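Local coordinates for 4-hydroxy-tetrahydrodipicolinate synthase (Thermotoga maritima, PDB 1O5K), which probably catalyses the condensation of pyruvate with aspartate semialdehyde to 4-hydroxy-tetrahydrodipicolinate, a step of lysine biosynthesis, at residues Thr23-Gly28 with Thr56-Thr61; Asn263-Lys268 with Leu283-Ala288; Leu38-Leu43 with Leu75-Gly80; Val84-Gly89 with Leu106-Val111; Val113-Tyr118 with Val143-Gly148. All coordinates share one frame; numbering follows the deposited sequence.

Contact 1 of 5, residues Thr23-Gly28 with Thr56-Thr61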
# COMPACT_ATOMS: atom_id res chain seq x y z
N THR A 23 -18.55 -3.15 -25.70
CA THR A 23 -19.93 -3.19 -26.07
C THR A 23 -20.30 -1.78 -26.58
O THR A 23 -20.53 -0.89 -25.78
CB THR A 23 -20.80 -3.60 -24.85
OG1 THR A 23 -20.40 -4.90 -24.39
CG2 THR A 23 -22.24 -3.74 -25.28
N PRO A 24 -20.34 -1.56 -27.90
CA PRO A 24 -20.72 -0.24 -28.38
C PRO A 24 -22.17 0.09 -28.15
O PRO A 24 -23.04 -0.79 -28.21
CB PRO A 24 -20.43 -0.31 -29.89
CG PRO A 24 -19.59 -1.55 -30.06
CD PRO A 24 -20.01 -2.47 -28.99
N PHE A 25 -22.42 1.37 -27.87
CA PHE A 25 -23.72 1.91 -27.71
C PHE A 25 -23.90 3.08 -28.63
O PHE A 25 -22.94 3.79 -28.95
CB PHE A 25 -23.97 2.43 -26.28
CG PHE A 25 -23.73 1.39 -25.18
CD1 PHE A 25 -22.76 1.60 -24.19
CD2 PHE A 25 -24.46 0.22 -25.14
CE1 PHE A 25 -22.55 0.67 -23.19
CE2 PHE A 25 -24.22 -0.72 -24.16
CZ PHE A 25 -23.30 -0.51 -23.19
N LYS A 26 -25.15 3.27 -29.04
CA LYS A 26 -25.57 4.50 -29.76
C LYS A 26 -26.90 4.95 -29.19
O LYS A 26 -27.82 4.14 -29.07
CB LYS A 26 -25.71 4.22 -31.22
CG LYS A 26 -26.08 5.48 -32.01
CD LYS A 26 -25.59 5.39 -33.44
CE LYS A 26 -26.10 6.57 -34.25
NZ LYS A 26 -25.74 6.40 -35.69
N ASN A 27 -27.04 6.23 -28.83
CA ASN A 27 -28.23 6.70 -28.14
C ASN A 27 -28.57 5.83 -26.91
O ASN A 27 -29.74 5.61 -26.61
CB ASN A 27 -29.44 6.74 -29.10
CG ASN A 27 -29.30 7.76 -30.21
OD1 ASN A 27 -28.69 8.80 -30.00
ND2 ASN A 27 -29.93 7.50 -31.38
N GLY A 28 -27.53 5.31 -26.26
CA GLY A 28 -27.68 4.47 -25.09
C GLY A 28 -28.14 3.06 -25.36
O GLY A 28 -28.17 2.26 -24.44
N THR A 56 -14.45 -4.80 -19.68
CA THR A 56 -14.21 -3.93 -20.85
C THR A 56 -15.48 -3.78 -21.69
O THR A 56 -15.65 -2.81 -22.36
CB THR A 56 -13.08 -4.49 -21.70
OG1 THR A 56 -11.90 -4.64 -20.90
CG2 THR A 56 -12.65 -3.52 -22.83
N GLY A 57 -16.36 -4.78 -21.66
CA GLY A 57 -17.64 -4.68 -22.36
C GLY A 57 -18.79 -4.20 -21.48
O GLY A 57 -19.98 -4.45 -21.77
N GLU A 58 -18.48 -3.57 -20.35
CA GLU A 58 -19.52 -2.94 -19.49
C GLU A 58 -20.58 -3.92 -19.03
O GLU A 58 -21.76 -3.56 -18.90
CB GLU A 58 -20.12 -1.70 -20.14
CG GLU A 58 -19.13 -0.57 -20.13
CD GLU A 58 -19.54 0.62 -20.94
OE1 GLU A 58 -19.04 0.71 -22.10
OE2 GLU A 58 -20.34 1.44 -20.42
N SER A 59 -20.13 -5.13 -18.69
CA SER A 59 -21.06 -6.09 -18.19
C SER A 59 -22.00 -5.62 -17.08
O SER A 59 -23.13 -6.08 -17.07
CB SER A 59 -20.36 -7.39 -17.80
OG SER A 59 -19.46 -7.19 -16.78
N PRO A 60 -21.58 -4.74 -16.14
CA PRO A 60 -22.49 -4.30 -15.08
C PRO A 60 -23.74 -3.59 -15.58
O PRO A 60 -24.76 -3.64 -14.91
CB PRO A 60 -21.62 -3.32 -14.25
CG PRO A 60 -20.30 -3.82 -14.46
CD PRO A 60 -20.24 -4.17 -15.94
N THR A 61 -23.68 -2.98 -16.77
CA THR A 61 -24.77 -2.16 -17.25
C THR A 61 -25.50 -2.69 -18.50
O THR A 61 -26.38 -2.01 -19.05
CB THR A 61 -24.30 -0.73 -17.53
OG1 THR A 61 -23.24 -0.76 -18.45
CG2 THR A 61 -23.76 -0.08 -16.27
O HOH W 1 -17.89 -1.55 -23.36
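Phe25 sets the edge of its ring against the carboxylate of Glu58, with CE1 3.6 Å from OE2 and that oxygen close to the ring plane. Ring and carboxylate planes stand 85° apart, and because the oxygen lies at the ring's edge it meets the slightly positive C-H rim. Over one face of the same ring lies the carbonyl oxygen of Thr23. Glu58 is extended beyond CG, and both its carboxylate oxygens are occupied: OE1 by a salt bridge to Lys268, OE2 by the backbone N-H of Arg282. Both segments follow strands of a TIM barrel at its C-terminal, catalytic end, where Thr56 OG1 is hydrogen-bonded to Asn263 and to the pyruvate-derived adduct at position 173. Thr23 has OG1 anti to its carbonyl carbon (chi1 -60°), which lets the hydroxyl donate to Gly57 O at 2.7 Å, tilted 22° from the carbonyl plane. An alanine here would probably leave Gly57 O without this donor and the turn at Gly57 less firmly held. One water completes the seam. It accepts from Thr23 N at 2.9 Å and gives its two protons to Thr56 O and Glu58 OE1, each of those acceptors 2.8 Å from the water.

Contact 2 of 5, residues Asn263-Lys268 with Leu283-Ala288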
# COMPACT_ATOMS: atom_id res chain seq x y z
N ASN A 263 -10.79 1.71 -17.37
CA ASN A 263 -11.16 0.99 -18.57
C ASN A 263 -12.63 0.57 -18.40
O ASN A 263 -12.97 0.07 -17.31
CB ASN A 263 -10.27 -0.26 -18.65
CG ASN A 263 -10.72 -1.24 -19.67
OD1 ASN A 263 -11.01 -2.40 -19.33
ND2 ASN A 263 -10.70 -0.85 -20.93
N PRO A 264 -13.48 0.66 -19.42
CA PRO A 264 -13.16 1.04 -20.81
C PRO A 264 -13.37 2.50 -21.24
O PRO A 264 -13.64 2.74 -22.43
CB PRO A 264 -14.09 0.16 -21.59
CG PRO A 264 -15.34 0.11 -20.74
CD PRO A 264 -14.86 0.15 -19.30
N ILE A 265 -13.26 3.47 -20.33
CA ILE A 265 -13.41 4.84 -20.72
C ILE A 265 -12.39 5.23 -21.81
O ILE A 265 -12.82 5.74 -22.88
CB ILE A 265 -13.41 5.79 -19.52
CG1 ILE A 265 -14.70 5.60 -18.73
CG2 ILE A 265 -13.30 7.19 -19.95
CD1 ILE A 265 -14.65 6.23 -17.38
N PRO A 266 -11.09 5.03 -21.60
CA PRO A 266 -10.11 5.38 -22.66
C PRO A 266 -10.23 4.59 -23.95
O PRO A 266 -10.24 5.19 -25.04
CB PRO A 266 -8.76 5.10 -21.99
CG PRO A 266 -9.09 5.28 -20.49
CD PRO A 266 -10.36 4.52 -20.40
N VAL A 267 -10.42 3.29 -23.83
CA VAL A 267 -10.48 2.45 -25.07
C VAL A 267 -11.69 2.82 -25.97
O VAL A 267 -11.57 2.88 -27.22
CB VAL A 267 -10.37 0.95 -24.75
CG1 VAL A 267 -11.63 0.39 -24.12
CG2 VAL A 267 -10.03 0.16 -26.02
N LYS A 268 -12.82 3.18 -25.36
CA LYS A 268 -13.96 3.64 -26.15
C LYS A 268 -13.63 4.97 -26.83
O LYS A 268 -13.98 5.14 -27.98
CB LYS A 268 -15.26 3.71 -25.35
CG LYS A 268 -15.89 2.33 -25.13
CD LYS A 268 -17.28 2.40 -24.54
CE LYS A 268 -18.17 1.37 -25.15
NZ LYS A 268 -19.54 1.37 -24.64
N LEU A 283 -23.96 4.98 -17.43
CA LEU A 283 -23.72 5.41 -16.06
C LEU A 283 -23.63 4.16 -15.18
O LEU A 283 -24.40 3.20 -15.40
CB LEU A 283 -24.85 6.37 -15.59
CG LEU A 283 -24.79 7.80 -16.10
CD1 LEU A 283 -25.91 8.55 -15.49
CD2 LEU A 283 -23.44 8.45 -15.73
N PRO A 284 -22.71 4.12 -14.21
CA PRO A 284 -21.90 5.25 -13.74
C PRO A 284 -20.62 5.61 -14.54
O PRO A 284 -19.88 6.47 -14.07
CB PRO A 284 -21.49 4.79 -12.34
CG PRO A 284 -21.33 3.30 -12.52
CD PRO A 284 -22.47 2.91 -13.40
N LEU A 285 -20.40 5.01 -15.72
CA LEU A 285 -19.28 5.40 -16.55
C LEU A 285 -19.70 6.58 -17.41
O LEU A 285 -20.89 6.76 -17.71
CB LEU A 285 -18.75 4.26 -17.40
CG LEU A 285 -18.28 3.02 -16.64
CD1 LEU A 285 -17.63 2.04 -17.57
CD2 LEU A 285 -17.34 3.39 -15.47
N VAL A 286 -18.71 7.42 -17.71
CA VAL A 286 -18.92 8.62 -18.50
C VAL A 286 -17.75 8.74 -19.46
O VAL A 286 -16.73 8.09 -19.25
CB VAL A 286 -19.00 9.90 -17.67
CG1 VAL A 286 -20.20 9.86 -16.66
CG2 VAL A 286 -17.65 10.21 -17.00
N PRO A 287 -17.92 9.47 -20.56
CA PRO A 287 -16.83 9.66 -21.52
C PRO A 287 -15.53 10.28 -20.96
O PRO A 287 -15.51 11.07 -20.01
CB PRO A 287 -17.45 10.59 -22.57
CG PRO A 287 -18.91 10.23 -22.56
CD PRO A 287 -19.17 10.06 -21.05
N ALA A 288 -14.46 9.94 -21.66
CA ALA A 288 -13.12 10.36 -21.35
C ALA A 288 -13.03 11.85 -21.30
O ALA A 288 -13.75 12.56 -22.03
CB ALA A 288 -12.12 9.83 -22.40
O HOH W 2 -14.61 7.68 -23.48
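The backbone of Leu283-Ala288 runs past the first turn of helix 265-273 and comes nearest at Ile265 and Ala288, their CA atoms 5.6 Å apart; cis peptide bonds precede both Pro264 and Pro284. Ile265 carries most of the contact, its two branches landing at different points along the passing chain. The CG1 branch lies against the carbonyl of Val286, with CG1 3.3 Å and CD1 3.4 Å from Val286 O, an oxygen buried here without a hydrogen-bond partner in the model. The other branch, CG2, is anti to the backbone N (chi1, measured to CG1, is -70°) and sits 3.4 Å from Ala288 N and 3.8 Å from Ala288 CB. Helix 265-273 belongs to the helical C-terminal part that follows the TIM barrel in this family, and Pro264 occupies its N-cap position. One residue before Ile265, Pro264 CD touches Leu285 CD1 at 3.8 Å, the two side chains crossing at about a right angle. An alanine in place of Ile265 would probably open a gap between the helix and the chain at Val286-Ala288 and take from Ala288 CB the CG2 methyl that packs on it. Thr122 and Asn119 of the second subunit pack on Ile265 and Leu285 respectively, which puts the seam at a subunit interface. A water spans the helix and the chain, accepting from Ala288 N at 2.9 Å and donating to Ile265 O at 2.7 Å.

Contact 3 of 5, residues Leu38-Leu43 with Leu75-Gly80. With CA (calcium ion), chain C.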
# COMPACT_ATOMS: atom_id res chain seq x y z
N LEU A 38 -16.13 -4.00 -35.50
CA LEU A 38 -15.05 -4.24 -34.55
C LEU A 38 -14.68 -5.73 -34.53
O LEU A 38 -13.50 -6.06 -34.52
CB LEU A 38 -15.43 -3.73 -33.16
CG LEU A 38 -14.30 -3.74 -32.16
CD1 LEU A 38 -13.07 -2.99 -32.73
CD2 LEU A 38 -14.72 -3.17 -30.78
N VAL A 39 -15.68 -6.62 -34.53
CA VAL A 39 -15.41 -8.07 -34.54
C VAL A 39 -14.63 -8.40 -35.82
O VAL A 39 -13.63 -9.06 -35.75
CB VAL A 39 -16.69 -8.89 -34.44
CG1 VAL A 39 -16.43 -10.40 -34.66
CG2 VAL A 39 -17.37 -8.63 -33.08
N ARG A 40 -15.06 -7.86 -36.96
CA ARG A 40 -14.36 -8.15 -38.22
C ARG A 40 -12.87 -7.69 -38.18
O ARG A 40 -11.97 -8.40 -38.63
CB ARG A 40 -15.11 -7.58 -39.41
CG ARG A 40 -16.45 -8.28 -39.62
CD ARG A 40 -17.24 -7.80 -40.87
NE ARG A 40 -18.56 -8.45 -40.84
CZ ARG A 40 -18.77 -9.74 -41.11
NH1 ARG A 40 -17.77 -10.54 -41.49
NH2 ARG A 40 -20.00 -10.25 -41.02
N TYR A 41 -12.63 -6.53 -37.59
CA TYR A 41 -11.25 -6.04 -37.35
C TYR A 41 -10.41 -6.98 -36.51
O TYR A 41 -9.23 -7.16 -36.78
CB TYR A 41 -11.36 -4.66 -36.70
CG TYR A 41 -10.09 -3.88 -36.39
CD1 TYR A 41 -9.18 -3.56 -37.39
CD2 TYR A 41 -9.88 -3.37 -35.11
CE1 TYR A 41 -8.06 -2.79 -37.11
CE2 TYR A 41 -8.74 -2.59 -34.83
CZ TYR A 41 -7.86 -2.29 -35.81
OH TYR A 41 -6.75 -1.49 -35.51
N GLN A 42 -10.99 -7.55 -35.44
CA GLN A 42 -10.29 -8.53 -34.63
C GLN A 42 -9.94 -9.78 -35.46
O GLN A 42 -8.81 -10.28 -35.42
CB GLN A 42 -11.15 -8.91 -33.43
CG GLN A 42 -11.44 -7.70 -32.54
CD GLN A 42 -10.17 -7.08 -31.97
OE1 GLN A 42 -9.31 -7.77 -31.43
NE2 GLN A 42 -10.05 -5.79 -32.10
N LEU A 43 -10.94 -10.30 -36.16
CA LEU A 43 -10.82 -11.55 -36.90
C LEU A 43 -9.77 -11.41 -37.98
O LEU A 43 -8.95 -12.31 -38.17
CB LEU A 43 -12.14 -11.93 -37.55
CG LEU A 43 -13.17 -12.54 -36.58
CD1 LEU A 43 -14.54 -12.58 -37.24
CD2 LEU A 43 -12.74 -13.92 -36.07
N LEU A 75 -21.38 -14.94 -31.87
CA LEU A 75 -21.28 -16.33 -32.42
C LEU A 75 -21.60 -16.39 -33.91
O LEU A 75 -20.93 -17.12 -34.66
CB LEU A 75 -22.11 -17.29 -31.59
CG LEU A 75 -21.66 -17.53 -30.17
CD1 LEU A 75 -22.85 -18.01 -29.33
CD2 LEU A 75 -20.49 -18.55 -30.12
N GLU A 76 -22.61 -15.65 -34.35
CA GLU A 76 -22.99 -15.55 -35.75
C GLU A 76 -21.89 -14.98 -36.64
O GLU A 76 -21.55 -15.55 -37.67
CB GLU A 76 -24.25 -14.70 -35.92
CG GLU A 76 -25.48 -15.42 -35.41
CD GLU A 76 -26.72 -14.53 -35.36
OE1 GLU A 76 -27.79 -15.05 -34.97
OE2 GLU A 76 -26.63 -13.34 -35.70
N ILE A 77 -21.29 -13.86 -36.24
CA ILE A 77 -20.20 -13.27 -37.05
C ILE A 77 -18.92 -14.12 -37.14
O ILE A 77 -18.31 -14.23 -38.18
CB ILE A 77 -19.81 -11.90 -36.49
CG1 ILE A 77 -20.98 -10.95 -36.60
CG2 ILE A 77 -18.60 -11.35 -37.27
CD1 ILE A 77 -20.79 -9.75 -35.68
N VAL A 78 -18.54 -14.73 -36.04
CA VAL A 78 -17.27 -15.48 -35.92
C VAL A 78 -17.29 -16.80 -36.67
O VAL A 78 -16.21 -17.36 -37.03
CB VAL A 78 -16.92 -15.67 -34.41
CG1 VAL A 78 -15.79 -16.63 -34.18
CG2 VAL A 78 -16.56 -14.28 -33.74
N ASP A 79 -18.48 -17.34 -36.90
CA ASP A 79 -18.58 -18.57 -37.71
C ASP A 79 -17.68 -19.70 -37.19
O ASP A 79 -17.16 -20.50 -37.97
CB ASP A 79 -18.20 -18.29 -39.19
CG ASP A 79 -19.20 -17.38 -39.93
OD1 ASP A 79 -20.41 -17.46 -39.66
OD2 ASP A 79 -18.85 -16.59 -40.84
N GLY A 80 -17.52 -19.83 -35.88
CA GLY A 80 -16.77 -20.96 -35.32
C GLY A 80 -15.27 -20.90 -35.55
O GLY A 80 -14.56 -21.85 -35.20
CA CA C . -22.52 -16.58 -39.52
O HOH W 3 -18.23 -13.19 -40.58
O HOH W 4 -21.32 -15.32 -41.08
O HOH W 5 -22.78 -18.99 -38.04
O HOH W 6 -23.34 -14.45 -40.03
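The guanidinium of Arg40 has a methyl on one face: CG2 of Ile77 stands over its centre, 4.2 Å from NH2. Its nitrogens look to polar partners, NH2 to Glu36 in a salt bridge and NH1 to a water 2.8 Å away that lies 2.6 Å from Ile77 O, linking the two. The other flat group, the carboxylate of Asp79, binds the calcium ion through OD1 at 2.3 Å, while OD2 accepts from one of the metal's waters. Glu76 O is the second protein ligand, also 2.3 Å from calcium, and three waters add to the site, one of them at a longer distance; the positive phi of Asp79 marks the end of helical geometry there.

Away from the guanidinium the contact is apolar. Val39 CG1, anti to its backbone N (chi1 172°), points at Ile77 CG2, only 3.5 Å off, and lies 4.0 Å from Val78 CG2. Leu43 CD1 closes the row one helical turn on, 4.2 Å from Ile77 CG2. That single methyl of Ile77 thus meets Val39, Arg40 and Leu43. Val39 and Val78 both rest on Leu50 of strand 49-52, as expected for successive outer helices, 32-44 and 64-78, laid side by side around a TIM barrel, with the calcium at the C-terminal end of the second.

Contact 4 of 5, residues Val84-Gly89 with Leu106-Val111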
# COMPACT_ATOMS: atom_id res chain seq x y z
N VAL A 84 -15.72 -18.06 -28.48
CA VAL A 84 -16.39 -16.91 -27.90
C VAL A 84 -16.63 -17.26 -26.44
O VAL A 84 -17.33 -18.22 -26.12
CB VAL A 84 -17.73 -16.58 -28.64
CG1 VAL A 84 -18.56 -15.48 -27.93
CG2 VAL A 84 -17.42 -16.14 -30.08
N ILE A 85 -15.99 -16.51 -25.59
CA ILE A 85 -15.98 -16.69 -24.17
C ILE A 85 -16.78 -15.53 -23.54
O ILE A 85 -16.47 -14.38 -23.80
CB ILE A 85 -14.54 -16.71 -23.66
CG1 ILE A 85 -13.76 -17.86 -24.30
CG2 ILE A 85 -14.52 -16.82 -22.13
CD1 ILE A 85 -12.31 -17.89 -23.95
N VAL A 86 -17.78 -15.86 -22.74
CA VAL A 86 -18.75 -14.89 -22.23
C VAL A 86 -18.51 -14.66 -20.74
O VAL A 86 -18.42 -15.62 -19.96
CB VAL A 86 -20.15 -15.40 -22.44
CG1 VAL A 86 -21.18 -14.45 -21.82
CG2 VAL A 86 -20.39 -15.64 -23.93
N GLY A 87 -18.34 -13.41 -20.36
CA GLY A 87 -18.34 -13.03 -18.97
C GLY A 87 -19.67 -13.37 -18.29
O GLY A 87 -20.71 -13.03 -18.79
N ALA A 88 -19.61 -14.05 -17.15
CA ALA A 88 -20.81 -14.56 -16.51
C ALA A 88 -20.69 -14.59 -14.97
O ALA A 88 -21.47 -15.26 -14.31
CB ALA A 88 -21.11 -15.94 -17.03
N GLY A 89 -19.71 -13.91 -14.42
CA GLY A 89 -19.47 -13.97 -12.97
C GLY A 89 -20.20 -12.85 -12.25
O GLY A 89 -20.22 -11.71 -12.72
N LEU A 106 -26.91 -20.47 -25.06
CA LEU A 106 -26.71 -19.66 -26.27
C LEU A 106 -25.63 -20.19 -27.20
O LEU A 106 -25.50 -19.74 -28.35
CB LEU A 106 -26.37 -18.24 -25.91
CG LEU A 106 -27.50 -17.49 -25.24
CD1 LEU A 106 -26.99 -16.16 -24.75
CD2 LEU A 106 -28.69 -17.32 -26.23
N GLY A 107 -24.85 -21.13 -26.70
CA GLY A 107 -23.81 -21.74 -27.48
C GLY A 107 -22.44 -21.10 -27.35
O GLY A 107 -21.63 -21.29 -28.21
N ALA A 108 -22.18 -20.36 -26.26
CA ALA A 108 -20.83 -19.86 -25.92
C ALA A 108 -19.83 -21.02 -25.85
O ALA A 108 -20.22 -22.14 -25.53
CB ALA A 108 -20.84 -19.13 -24.61
N ASN A 109 -18.56 -20.73 -26.07
CA ASN A 109 -17.53 -21.78 -26.07
C ASN A 109 -16.86 -21.93 -24.70
O ASN A 109 -16.09 -22.87 -24.45
CB ASN A 109 -16.52 -21.51 -27.17
CG ASN A 109 -17.17 -21.34 -28.55
OD1 ASN A 109 -17.11 -20.28 -29.17
ND2 ASN A 109 -17.81 -22.41 -29.03
N GLY A 110 -17.12 -20.98 -23.83
CA GLY A 110 -16.62 -20.94 -22.47
C GLY A 110 -17.20 -19.75 -21.73
O GLY A 110 -17.86 -18.88 -22.31
N VAL A 111 -16.93 -19.68 -20.43
CA VAL A 111 -17.30 -18.51 -19.68
C VAL A 111 -16.12 -17.98 -18.87
O VAL A 111 -15.22 -18.77 -18.40
CB VAL A 111 -18.53 -18.77 -18.70
CG1 VAL A 111 -19.85 -18.83 -19.44
CG2 VAL A 111 -18.27 -20.01 -17.90
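Val84 is gripped at both its N-H and its carbonyl by Asn109, where strands 84-87 and 110-114 begin to pair as parallel neighbours of a beta-alpha-beta unit in the TIM barrel. Val84 N donates to the side-chain OD1 of Asn109 at 2.7 Å, a bond that lies in the amide plane on a lone pair and is fairly straight (162°). In return Asn109 N donates to Val84 O at 2.8 Å, nearly along the C=O axis. A side chain thus stands in for a backbone acceptor at the start of the strand.

Further along, Val86 N donates to Gly110 O at 3.1 Å, and Val86 and Ala88 go on to bond with the backbone of Leu112. Ile85 and Gly87 use the other edge, pairing with strand 49-52; Gly87 O also accepts from Arg67. Ile85 points into the barrel. On the other face, toward helix 93-106, Val86 CG2 packs on Ala108 CB at 3.6 Å and Ala88 CB on Val111 CG1 at 4.0 Å, with Ala103 covering Ala108 and Val111. That helix ends in a Schellman motif at Gly107, whose phi is positive. Val86 O also makes a CA-H...O contact with Val111, whose CA is 3.1 Å from the oxygen.

Contact 5 of 5, residues Val113-Tyr118 with Val143-Gly148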
# COMPACT_ATOMS: atom_id res chain seq x y z
N VAL A 113 -15.38 -16.08 -15.44
CA VAL A 113 -16.12 -15.90 -14.20
C VAL A 113 -15.25 -15.23 -13.16
O VAL A 113 -14.35 -15.84 -12.56
CB VAL A 113 -16.62 -17.25 -13.66
CG1 VAL A 113 -17.30 -17.11 -12.34
CG2 VAL A 113 -17.51 -17.96 -14.66
N VAL A 114 -15.51 -13.93 -12.97
CA VAL A 114 -14.73 -13.15 -12.04
C VAL A 114 -14.97 -13.67 -10.63
O VAL A 114 -16.06 -14.15 -10.29
CB VAL A 114 -15.07 -11.63 -12.17
CG1 VAL A 114 -16.48 -11.34 -11.78
CG2 VAL A 114 -14.03 -10.75 -11.48
N THR A 115 -13.93 -13.61 -9.82
CA THR A 115 -14.13 -13.81 -8.37
C THR A 115 -15.21 -12.83 -7.91
O THR A 115 -15.22 -11.66 -8.30
CB THR A 115 -12.86 -13.47 -7.56
OG1 THR A 115 -12.51 -12.11 -7.80
CG2 THR A 115 -11.65 -14.32 -7.97
N PRO A 116 -16.14 -13.30 -7.09
CA PRO A 116 -17.12 -12.42 -6.48
C PRO A 116 -16.51 -11.14 -5.95
O PRO A 116 -15.53 -11.16 -5.18
CB PRO A 116 -17.69 -13.25 -5.36
CG PRO A 116 -17.66 -14.67 -5.98
CD PRO A 116 -16.37 -14.72 -6.72
N TYR A 117 -17.06 -10.02 -6.43
CA TYR A 117 -16.63 -8.65 -6.07
C TYR A 117 -17.49 -8.16 -4.89
O TYR A 117 -18.58 -8.67 -4.69
CB TYR A 117 -16.78 -7.68 -7.28
CG TYR A 117 -18.04 -7.93 -8.07
CD1 TYR A 117 -19.29 -7.44 -7.63
CD2 TYR A 117 -18.02 -8.75 -9.20
CE1 TYR A 117 -20.45 -7.70 -8.32
CE2 TYR A 117 -19.19 -9.03 -9.88
CZ TYR A 117 -20.40 -8.49 -9.44
OH TYR A 117 -21.54 -8.79 -10.13
N TYR A 118 -16.93 -7.26 -4.09
CA TYR A 118 -17.62 -6.52 -3.03
C TYR A 118 -17.86 -7.28 -1.72
O TYR A 118 -17.70 -6.68 -0.65
CB TYR A 118 -18.96 -5.98 -3.55
CG TYR A 118 -19.68 -4.99 -2.64
CD1 TYR A 118 -19.06 -3.86 -2.15
CD2 TYR A 118 -21.00 -5.20 -2.29
CE1 TYR A 118 -19.73 -2.98 -1.31
CE2 TYR A 118 -21.67 -4.33 -1.46
CZ TYR A 118 -21.02 -3.22 -0.96
OH TYR A 118 -21.67 -2.34 -0.15
N VAL A 143 -11.33 -18.65 -14.53
CA VAL A 143 -11.34 -17.85 -13.30
C VAL A 143 -10.73 -16.53 -13.70
O VAL A 143 -9.77 -16.47 -14.45
CB VAL A 143 -10.46 -18.50 -12.21
CG1 VAL A 143 -10.21 -17.59 -11.02
CG2 VAL A 143 -11.07 -19.83 -11.81
N TYR A 144 -11.29 -15.46 -13.19
CA TYR A 144 -10.74 -14.12 -13.44
C TYR A 144 -10.45 -13.42 -12.11
O TYR A 144 -11.35 -13.14 -11.33
CB TYR A 144 -11.73 -13.37 -14.28
CG TYR A 144 -11.42 -11.88 -14.55
CD1 TYR A 144 -10.11 -11.39 -14.55
CD2 TYR A 144 -12.45 -11.02 -14.84
CE1 TYR A 144 -9.87 -10.07 -14.80
CE2 TYR A 144 -12.23 -9.68 -15.10
CZ TYR A 144 -10.94 -9.22 -15.08
OH TYR A 144 -10.64 -7.92 -15.32
N ASN A 145 -9.16 -13.19 -11.89
CA ASN A 145 -8.64 -12.57 -10.69
C ASN A 145 -8.20 -11.16 -10.97
O ASN A 145 -7.35 -10.91 -11.82
CB ASN A 145 -7.46 -13.39 -10.15
CG ASN A 145 -6.98 -12.91 -8.83
OD1 ASN A 145 -7.79 -12.73 -7.91
ND2 ASN A 145 -5.68 -12.68 -8.70
N VAL A 146 -8.83 -10.23 -10.26
CA VAL A 146 -8.59 -8.76 -10.48
C VAL A 146 -8.86 -8.02 -9.18
O VAL A 146 -9.87 -7.30 -9.01
CB VAL A 146 -9.38 -8.24 -11.71
CG1 VAL A 146 -10.89 -8.39 -11.64
CG2 VAL A 146 -9.01 -6.78 -11.99
N PRO A 147 -7.94 -8.22 -8.21
CA PRO A 147 -8.16 -7.72 -6.83
C PRO A 147 -8.39 -6.23 -6.71
O PRO A 147 -9.13 -5.77 -5.86
CB PRO A 147 -6.89 -8.13 -6.10
CG PRO A 147 -5.95 -8.64 -7.09
CD PRO A 147 -6.72 -9.04 -8.31
N GLY A 148 -7.79 -5.46 -7.61
CA GLY A 148 -7.99 -4.01 -7.59
C GLY A 148 -9.43 -3.57 -7.85
O GLY A 148 -9.87 -2.49 -7.37
O HOH W 7 -10.26 -10.75 -7.89
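This is a parallel strand pairing, Val113 with Val143 and Val114 with Tyr144, at the C-terminal end of strands 110-114 and 141-144, just where both chains leave the sheet for the active site. Two backbone bonds make it: Tyr144 N donates to Val113 O at 3.1 Å from well above the carbonyl plane, and Thr115 N to Tyr144 O at 3.0 Å in a straighter bond (167°). Val114 and Tyr144 put their side chains on the same face. With Val114 CG2 anti to the backbone N (chi1, measured to CG1, 65°), that methyl comes within 3.7 Å of Tyr144 CD2, meeting the ring obliquely, and 3.9 Å from Val146 CG1. Val146 CG1 itself lies over one face of the Tyr144 ring, offset toward the rim, and the two valines probably help to hold the ring's tilt.

The strands belong to a beta-alpha-beta unit of the TIM barrel, with helix 123-134 between them. Tyr144 is the predicted proton donor/acceptor; its OH makes a weak hydrogen bond to Thr55, and Tyr118 of the second subunit packs against its side chain, consistent with the tyrosine-threonine-tyrosine catalytic triad shared between subunits in this family. Tyr117 and Tyr118 also stack with Tyr118 and Tyr117 of that subunit. Beyond the sheet a water ties the diverging chains: it accepts from Thr115 OG1 at 2.6 Å and from Val146 N at 2.8 Å, and donates to Asn145 OD1. The amide of Asn145 is further held by Glu174, Asn153 and the N-H of Val154.

Contacts 1 and 2 meet, their centres about 9 Å apart: Lys268 NZ of contact 2 bridges to Glu58 OE1 of contact 1 at 2.7 Å, and Pro264 packs against Thr56 O. Contact 5 lies about 20 Å from each between centres, yet its Tyr144 side chain comes within about 7 Å of that of Thr56, both by the predicted active site. Contacts 4 and 5 share strand 110-114 and touch where Gly89 meets Val113, Val114 and Tyr117. Contact 3 lies on the outside of the barrel, about 27 Å from contact 5 between centres; Leu75 connects it to contact 4 by packing on Val84, and its calcium is away from the predicted catalytic residues. Contacts 1, 2 and 5 reach the second subunit.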